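Local structure of angiotensin-converting enzyme (Anopheles gambiae, 6S1Y) at residues A[116-121]-A[323-328]; A[139-144]-A[346-351]; A[166-171]-A[478-483]. The protein probably cleaves short pieces, chiefly dipeptides, from the C-terminus of peptides as a zinc-dependent peptidase of the angiotensin-converting enzyme family. One frame throughout, in Å; residues are numbered along the deposited sequence.

Contact 1: residues A[116-121]-A[323-328]; sequences NYAKAK and DLVCHA. With KSN ((2~{S})-2-[[(4~{S})-4-azanyl-5-oxidanyl-5-oxidanylidene-pentanoyl]amino]pentanedioic acid), chain H.
A118 and V325 bring the backbones closest, CA to CA 5.2 Å, where the C-terminal end of helix 100-119 meets the loop running into strand 329-332, their touching parts directed 130° apart. In this largely helical, zinc-peptidase fold of the angiotensin-converting enzyme family, that loop reaches the ligand pocket through H327 and A328. The methyl of A118 points at the loop: its CB sits 3.5 Å from L324 O and also touches V325 CG2. Beyond it lies D323. K119 crosses the D323 side chain at about a right angle; its CG and CE pack against the carboxylate, while NZ stays 4.3 Å from D323 OD2, beyond a salt bridge. The salt bridge comes from K121, whose NZ makes a weak bond of 3.3 Å to D323 OD1. Two waters lie close to that same oxygen. One of them is also within bonding reach of A118 O and accepts from L324 N at 3.1 Å, between helix and loop; the other sits doubtfully close. At the far end a third water bridges Y117 OH and H327 ND1, in the plane of both rings, its tyrosine leg unusually short. The C326-C344 disulfide joins this loop to the chain just after strand 339-342. H327 stacks on Y486, its NE2 3.1 Å from C05 of the bound gamma-glutamyl-glutamate, while A328 O accepts from ligand N06 at 2.7 Å.

Contact 2: residues A[139-144]-A[346-351]; sequences LTEIFA and RVNMRE
E141 and R346 meet in a two-pronged salt bridge, helix 135-145 supplying the carboxylate and the turn before helix 349-368 the guanidinium. R346 approaches side-on with two nitrogens, one for each oxygen. NE donates to E141 OE1 at 2.8 Å and 166°, with the oxygen close to the guanidinium plane. NH2 donates to E141 OE2 at 2.9 Å, using that oxygen's syn lone pair, but this bond is less straight, 151°, and the oxygen is tilted 18° from the guanidinium plane. The two flat groups are nearly coplanar. E141 reaches out with its chain extended beyond CG, whereas R346 is bent at chi2 and chi3, and the two side chains cross at about a right angle.

Beside the ion pair, the apolar CG2 of T140 and CB of A144 pack against the charged end of R350, approaching obliquely to its plane: NH1 lies 3.5 Å from T140 CG2, and NH2 4.0 Å from A144 CB. CG2 of T140 stands anti to its backbone N, while OG1 bonds back to L135 O within its own helix.

Behind these, N348 is the N-cap of helix 349-368. Its OD1 accepts from E351 N at 2.8 Å along a nearly straight bond, and M349 N is held by T276 OG1. E351 itself bonds Q343 through OE2. The contact joins helix 135-145 to the turn leading into helix 349-368 (R346) and to its first turn (R350). Farther along, that helix carries H357 and H361, two of the zinc ligands. With both carboxylate oxygens engaged by R346, E141 would be expected to stay ionised, its charge largely balanced within the pair.

Contact 3: residues A[166-171]-A[478-483]; sequences PVRESF and QDFDPP
F171 and F480 form the aromatic part of this contact, a T-shaped (edge-to-face) pair with centroids 5.0 Å apart and planes at 62°. The edge of F480 is turned to the face of F171: CZ of F480 stands over that face, 3.5 Å from F171 CD2 and offset toward the rim. The two side chains cross at about a right angle.

Aliphatic packing extends the patch. V167, at the N-cap position of helix 168-184, places CG2 3.7 Å from P483 CB, the two side chains sliding past each other in opposite directions. P483 also sets its CD over one face of the F480 ring. Y441 of helix 431-447 touches F480, and M113 of helix 100-119 packs on V167 and F171.

The polar part belongs to R168. Its chain bends at chi3, and the guanidinium lies with one face over F480 CB, which is 3.8 Å from NH2. That same NH2 donates to E477 O, just before the loop segment. With two hydrogens for three carbonyls, its weak bonds to Q478 O (3.1 Å, 124°) and D479 O (3.3 Å, 136°) must share what the E477 bond leaves. A water that accepts from R168 NH1 also lies 2.8 Å from D479 O and probably bridges to it. D479 turns its carboxylate back to T476 N.

The first turn of helix 168-184 is thus joined to the loop before helix 486-489 in two ways. The phenylalanine rings, V167 and P483 give a close apolar fit, while the charge of the partly exposed R168 is met by the neutral carbonyl dipoles of consecutive residues, an electrostatic hold without a counter-ion across the contact.

All three contacts are partly buried, but the balance differs. Contact 3 lies farthest from the chain centre, about 22 Å between centres against 17 Å for the others, yet it has the most apolar interior, its arginine being partly exposed. Contact 2 rests on one carboxylate-guanidinium pair; contact 1 grades from charged residues and waters to H327 and A328 of the ligand pocket. Contacts 1 and 3 touch: the N116 side chain packs on V167, and Y117 CD2 lies 3.8 Å from P483 O. Contacts 1 and 2 do not touch but use successive helices, 100-119 and 135-145. Contact 2 sits at the start of the helix bearing the zinc ligands H357 and H361.

Contact 1: residues A[116-121]-A[323-328]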
# COMPACT_ATOMS: atom_id res chain seq x y z
N ASN A 116 18.85 4.39 -5.84
CA ASN A 116 19.16 3.42 -6.89
C ASN A 116 17.88 2.97 -7.59
O ASN A 116 17.83 2.85 -8.82
CB ASN A 116 19.92 2.25 -6.26
CG ASN A 116 20.11 1.10 -7.21
OD1 ASN A 116 19.35 0.14 -7.20
ND2 ASN A 116 21.14 1.19 -8.04
N TYR A 117 16.80 2.76 -6.81
CA TYR A 117 15.51 2.35 -7.36
C TYR A 117 14.93 3.42 -8.27
O TYR A 117 14.47 3.13 -9.39
CB TYR A 117 14.56 2.05 -6.20
CG TYR A 117 13.17 1.56 -6.56
CD1 TYR A 117 12.19 2.45 -7.03
CD2 TYR A 117 12.81 0.22 -6.37
CE1 TYR A 117 10.92 2.01 -7.32
CE2 TYR A 117 11.52 -0.23 -6.67
CZ TYR A 117 10.59 0.66 -7.14
OH TYR A 117 9.30 0.23 -7.44
N ALA A 118 14.92 4.67 -7.80
CA ALA A 118 14.23 5.74 -8.54
C ALA A 118 14.98 6.14 -9.80
O ALA A 118 14.36 6.64 -10.75
CB ALA A 118 14.04 6.95 -7.64
N LYS A 119 16.28 5.93 -9.84
CA LYS A 119 17.10 6.40 -10.95
C LYS A 119 17.36 5.36 -12.03
O LYS A 119 18.04 5.66 -13.01
CB LYS A 119 18.44 6.91 -10.42
CG LYS A 119 18.40 8.27 -9.71
CD LYS A 119 19.79 8.64 -9.19
CE LYS A 119 19.93 10.13 -8.93
NZ LYS A 119 21.37 10.54 -8.84
N ALA A 120 16.85 4.14 -11.89
CA ALA A 120 17.20 3.10 -12.84
C ALA A 120 16.60 3.37 -14.20
O ALA A 120 15.45 3.80 -14.30
CB ALA A 120 16.71 1.74 -12.34
N LYS A 121 17.37 3.10 -15.26
CA LYS A 121 16.91 3.26 -16.64
C LYS A 121 17.35 2.05 -17.44
O LYS A 121 18.29 1.35 -17.07
CB LYS A 121 17.46 4.55 -17.30
CG LYS A 121 17.13 5.81 -16.50
CD LYS A 121 16.52 6.91 -17.37
CE LYS A 121 15.82 7.98 -16.52
NZ LYS A 121 16.57 8.22 -15.24
N ASP A 323 15.73 13.67 -12.01
CA ASP A 323 15.46 12.41 -11.33
C ASP A 323 14.51 12.66 -10.17
O ASP A 323 14.54 13.72 -9.53
CB ASP A 323 16.74 11.77 -10.82
CG ASP A 323 17.53 11.12 -11.93
OD1 ASP A 323 16.98 10.24 -12.65
OD2 ASP A 323 18.70 11.50 -12.09
N LEU A 324 13.64 11.69 -9.91
CA LEU A 324 12.69 11.83 -8.82
C LEU A 324 12.14 10.47 -8.46
O LEU A 324 12.27 9.51 -9.23
CB LEU A 324 11.55 12.77 -9.18
CG LEU A 324 10.49 12.18 -10.11
CD1 LEU A 324 9.16 12.87 -9.85
CD2 LEU A 324 10.92 12.29 -11.56
N VAL A 325 11.53 10.40 -7.28
CA VAL A 325 10.73 9.25 -6.87
C VAL A 325 9.35 9.41 -7.50
O VAL A 325 8.59 10.30 -7.12
CB VAL A 325 10.63 9.14 -5.35
CG1 VAL A 325 9.57 8.08 -4.96
CG2 VAL A 325 11.98 8.84 -4.74
N CYS A 326 9.04 8.55 -8.47
CA CYS A 326 7.72 8.57 -9.08
C CYS A 326 6.71 7.72 -8.32
O CYS A 326 5.50 7.85 -8.58
CB CYS A 326 7.78 8.10 -10.53
SG CYS A 326 7.82 9.47 -11.74
N HIS A 327 7.15 6.87 -7.39
CA HIS A 327 6.20 6.05 -6.64
C HIS A 327 5.20 6.96 -5.94
O HIS A 327 5.58 7.85 -5.17
CB HIS A 327 6.92 5.17 -5.64
CG HIS A 327 6.05 4.09 -5.10
ND1 HIS A 327 5.98 2.84 -5.68
CD2 HIS A 327 5.13 4.10 -4.11
CE1 HIS A 327 5.10 2.11 -5.02
NE2 HIS A 327 4.56 2.86 -4.07
N ALA A 328 3.91 6.76 -6.22
CA ALA A 328 2.90 7.72 -5.79
C ALA A 328 2.89 7.88 -4.28
O ALA A 328 2.95 6.90 -3.54
CB ALA A 328 1.51 7.26 -6.26
C10 KSN H . 5.19 6.33 1.14
C13 KSN H . 1.08 4.80 -0.41
C17 KSN H . 1.88 -0.70 -3.86
C02 KSN H . 0.55 -0.14 -3.34
C03 KSN H . 0.64 1.16 -2.54
C04 KSN H . 1.88 2.01 -2.74
C05 KSN H . 1.63 3.45 -3.27
C07 KSN H . 2.45 4.61 -1.11
C08 KSN H . 3.49 5.65 -0.71
C09 KSN H . 3.93 5.52 0.76
N01 KSN H . -0.13 -1.13 -2.49
N06 KSN H . 1.96 4.65 -2.50
O11 KSN H . 5.98 6.73 0.22
O12 KSN H . 5.46 6.59 2.36
O14 KSN H . 0.25 5.59 -0.93
O15 KSN H . 0.77 4.16 0.62
O16 KSN H . 1.21 3.59 -4.38
O18 KSN H . 2.30 -0.28 -4.97
O19 KSN H . 2.58 -1.56 -3.25
O HOH W 1 7.34 1.78 -7.79
O HOH W 2 14.54 9.47 -11.86
O HOH W 3 18.87 8.86 -13.47

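Contact 2: residues A[139-144]-A[346-351]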
# COMPACT_ATOMS: atom_id res chain seq x y z
N LEU A 139 8.07 0.62 -18.21
CA LEU A 139 8.06 -0.78 -17.80
C LEU A 139 6.71 -1.17 -17.20
O LEU A 139 6.19 -2.26 -17.48
CB LEU A 139 9.20 -1.05 -16.82
CG LEU A 139 10.45 -1.67 -17.45
CD1 LEU A 139 11.09 -0.76 -18.48
CD2 LEU A 139 11.45 -2.06 -16.36
N THR A 140 6.12 -0.30 -16.39
CA THR A 140 4.78 -0.55 -15.87
C THR A 140 3.79 -0.90 -16.99
O THR A 140 2.94 -1.79 -16.83
CB THR A 140 4.30 0.66 -15.09
OG1 THR A 140 5.07 0.75 -13.88
CG2 THR A 140 2.80 0.57 -14.77
N GLU A 141 3.90 -0.23 -18.13
CA GLU A 141 2.90 -0.38 -19.18
C GLU A 141 3.25 -1.54 -20.09
O GLU A 141 2.35 -2.19 -20.63
CB GLU A 141 2.75 0.95 -19.96
CG GLU A 141 1.82 1.94 -19.20
CD GLU A 141 1.77 3.38 -19.75
OE1 GLU A 141 1.26 4.26 -19.01
OE2 GLU A 141 2.23 3.65 -20.89
N ILE A 142 4.53 -1.85 -20.25
CA ILE A 142 4.92 -3.08 -20.93
C ILE A 142 4.35 -4.28 -20.20
O ILE A 142 3.71 -5.16 -20.80
CB ILE A 142 6.45 -3.15 -21.04
CG1 ILE A 142 6.94 -2.00 -21.92
CG2 ILE A 142 6.91 -4.50 -21.58
CD1 ILE A 142 8.42 -1.75 -21.82
N PHE A 143 4.58 -4.37 -18.88
CA PHE A 143 4.04 -5.50 -18.14
C PHE A 143 2.51 -5.49 -18.17
O PHE A 143 1.88 -6.55 -18.31
CB PHE A 143 4.58 -5.49 -16.71
CG PHE A 143 5.90 -6.22 -16.58
CD1 PHE A 143 7.10 -5.57 -16.79
CD2 PHE A 143 5.92 -7.58 -16.31
CE1 PHE A 143 8.31 -6.25 -16.71
CE2 PHE A 143 7.11 -8.27 -16.23
CZ PHE A 143 8.32 -7.60 -16.44
N ALA A 144 1.89 -4.32 -18.12
CA ALA A 144 0.43 -4.28 -18.07
C ALA A 144 -0.18 -4.80 -19.38
O ALA A 144 -1.14 -5.59 -19.34
CB ALA A 144 -0.06 -2.87 -17.76
N ARG A 346 -0.91 8.52 -15.03
CA ARG A 346 -1.23 8.17 -16.41
C ARG A 346 -2.73 7.95 -16.52
O ARG A 346 -3.42 7.74 -15.52
CB ARG A 346 -0.46 6.93 -16.85
CG ARG A 346 1.06 7.13 -16.73
CD ARG A 346 1.59 7.90 -17.92
NE ARG A 346 1.65 7.03 -19.09
CZ ARG A 346 2.04 7.42 -20.30
NH1 ARG A 346 2.38 8.68 -20.52
NH2 ARG A 346 2.05 6.54 -21.30
N VAL A 347 -3.25 8.03 -17.74
CA VAL A 347 -4.70 8.02 -17.96
C VAL A 347 -5.09 6.56 -18.22
O VAL A 347 -5.09 6.09 -19.37
CB VAL A 347 -5.11 8.94 -19.10
CG1 VAL A 347 -6.61 8.82 -19.35
CG2 VAL A 347 -4.78 10.41 -18.78
N ASN A 348 -5.42 5.85 -17.14
CA ASN A 348 -6.00 4.51 -17.24
C ASN A 348 -6.72 4.22 -15.94
O ASN A 348 -6.62 4.96 -14.95
CB ASN A 348 -4.94 3.44 -17.55
CG ASN A 348 -3.85 3.37 -16.50
OD1 ASN A 348 -4.11 3.04 -15.34
ND2 ASN A 348 -2.63 3.68 -16.89
N MET A 349 -7.46 3.10 -15.93
CA MET A 349 -8.31 2.78 -14.79
C MET A 349 -7.49 2.45 -13.55
O MET A 349 -7.81 2.91 -12.45
CB MET A 349 -9.23 1.61 -15.14
CG MET A 349 -10.22 1.27 -14.04
SD MET A 349 -11.46 0.02 -14.51
CE MET A 349 -10.45 -1.46 -14.56
N ARG A 350 -6.44 1.64 -13.70
CA ARG A 350 -5.55 1.34 -12.58
C ARG A 350 -5.13 2.63 -11.86
O ARG A 350 -5.31 2.77 -10.65
CB ARG A 350 -4.34 0.57 -13.11
CG ARG A 350 -3.38 0.00 -12.07
CD ARG A 350 -2.30 -0.83 -12.75
NE ARG A 350 -1.41 -0.01 -13.59
CZ ARG A 350 -1.51 0.14 -14.91
NH1 ARG A 350 -0.64 0.92 -15.55
NH2 ARG A 350 -2.48 -0.49 -15.61
N GLU A 351 -4.60 3.59 -12.62
CA GLU A 351 -4.15 4.84 -12.03
C GLU A 351 -5.31 5.64 -11.43
O GLU A 351 -5.13 6.34 -10.43
CB GLU A 351 -3.42 5.67 -13.09
CG GLU A 351 -2.06 5.13 -13.55
CD GLU A 351 -0.89 5.67 -12.72
OE1 GLU A 351 0.25 5.18 -12.90
OE2 GLU A 351 -1.09 6.57 -11.89

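Contact 3: residues A[166-171]-A[478-483]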
# COMPACT_ATOMS: atom_id res chain seq x y z
N PRO A 166 22.58 -4.81 -6.55
CA PRO A 166 23.51 -3.68 -6.40
C PRO A 166 23.43 -2.99 -5.05
O PRO A 166 24.37 -2.27 -4.72
CB PRO A 166 23.09 -2.72 -7.53
CG PRO A 166 22.40 -3.58 -8.54
CD PRO A 166 21.69 -4.65 -7.72
N VAL A 167 22.36 -3.13 -4.27
CA VAL A 167 22.24 -2.42 -3.02
C VAL A 167 22.29 -3.36 -1.82
O VAL A 167 21.89 -2.98 -0.72
CB VAL A 167 20.97 -1.55 -2.97
CG1 VAL A 167 20.96 -0.55 -4.13
CG2 VAL A 167 19.74 -2.40 -3.01
N ARG A 168 22.80 -4.60 -2.00
CA ARG A 168 22.87 -5.55 -0.90
C ARG A 168 23.52 -4.93 0.33
O ARG A 168 22.99 -5.01 1.44
CB ARG A 168 23.64 -6.81 -1.33
CG ARG A 168 23.81 -7.90 -0.21
CD ARG A 168 24.93 -8.90 -0.56
NE ARG A 168 24.65 -9.56 -1.84
CZ ARG A 168 23.86 -10.64 -1.97
NH1 ARG A 168 23.29 -11.19 -0.91
NH2 ARG A 168 23.65 -11.17 -3.18
N GLU A 169 24.68 -4.30 0.15
CA GLU A 169 25.44 -3.80 1.29
C GLU A 169 24.73 -2.67 2.00
O GLU A 169 24.72 -2.62 3.24
CB GLU A 169 26.83 -3.37 0.82
CG GLU A 169 27.48 -4.39 -0.13
CD GLU A 169 28.99 -4.26 -0.20
OE1 GLU A 169 29.67 -5.31 -0.27
OE2 GLU A 169 29.50 -3.11 -0.16
N SER A 170 24.13 -1.73 1.26
CA SER A 170 23.32 -0.72 1.93
C SER A 170 22.18 -1.36 2.71
O SER A 170 21.88 -0.95 3.83
CB SER A 170 22.76 0.29 0.92
OG SER A 170 23.80 0.85 0.13
N PHE A 171 21.52 -2.36 2.12
CA PHE A 171 20.48 -3.08 2.86
C PHE A 171 21.03 -3.69 4.13
O PHE A 171 20.40 -3.61 5.19
CB PHE A 171 19.86 -4.16 1.98
CG PHE A 171 18.77 -4.94 2.66
CD1 PHE A 171 17.46 -4.50 2.62
CD2 PHE A 171 19.05 -6.10 3.35
CE1 PHE A 171 16.43 -5.23 3.25
CE2 PHE A 171 18.06 -6.82 3.98
CZ PHE A 171 16.74 -6.39 3.92
N GLN A 478 23.67 -15.01 -5.26
CA GLN A 478 24.38 -13.86 -5.81
C GLN A 478 23.40 -12.76 -6.23
O GLN A 478 23.79 -11.59 -6.29
CB GLN A 478 25.23 -14.27 -7.01
CG GLN A 478 26.39 -15.19 -6.64
CD GLN A 478 26.82 -16.06 -7.81
OE1 GLN A 478 26.94 -17.28 -7.68
NE2 GLN A 478 27.05 -15.43 -8.97
N ASP A 479 22.15 -13.13 -6.55
CA ASP A 479 21.08 -12.16 -6.70
C ASP A 479 20.60 -11.76 -5.31
O ASP A 479 20.84 -12.46 -4.32
CB ASP A 479 19.92 -12.74 -7.50
CG ASP A 479 20.38 -13.32 -8.83
OD1 ASP A 479 21.05 -12.60 -9.59
OD2 ASP A 479 20.09 -14.52 -9.09
N PHE A 480 19.94 -10.60 -5.23
CA PHE A 480 19.31 -10.21 -3.96
C PHE A 480 18.08 -9.35 -4.29
O PHE A 480 18.18 -8.13 -4.45
CB PHE A 480 20.28 -9.48 -3.05
CG PHE A 480 19.64 -8.95 -1.80
CD1 PHE A 480 18.97 -9.80 -0.96
CD2 PHE A 480 19.68 -7.62 -1.49
CE1 PHE A 480 18.36 -9.32 0.18
CE2 PHE A 480 19.08 -7.14 -0.35
CZ PHE A 480 18.42 -7.99 0.49
N ASP A 481 16.94 -10.00 -4.37
CA ASP A 481 15.80 -9.45 -5.09
C ASP A 481 14.79 -8.63 -4.28
O ASP A 481 14.05 -7.84 -4.88
CB ASP A 481 15.09 -10.62 -5.78
CG ASP A 481 15.92 -11.20 -6.92
OD1 ASP A 481 16.50 -10.36 -7.66
OD2 ASP A 481 15.98 -12.46 -7.09
N PRO A 482 14.74 -8.74 -2.96
CA PRO A 482 13.74 -7.96 -2.18
C PRO A 482 13.76 -6.47 -2.45
O PRO A 482 12.69 -5.84 -2.49
CB PRO A 482 14.12 -8.28 -0.72
CG PRO A 482 14.65 -9.69 -0.84
CD PRO A 482 15.46 -9.71 -2.11
N PRO A 483 14.93 -5.84 -2.61
CA PRO A 483 14.94 -4.37 -2.79
C PRO A 483 14.35 -3.90 -4.12
O PRO A 483 14.15 -2.70 -4.29
CB PRO A 483 16.43 -4.00 -2.67
CG PRO A 483 17.06 -5.17 -1.97
CD PRO A 483 16.29 -6.38 -2.46
O HOH W 4 21.36 -12.71 -1.62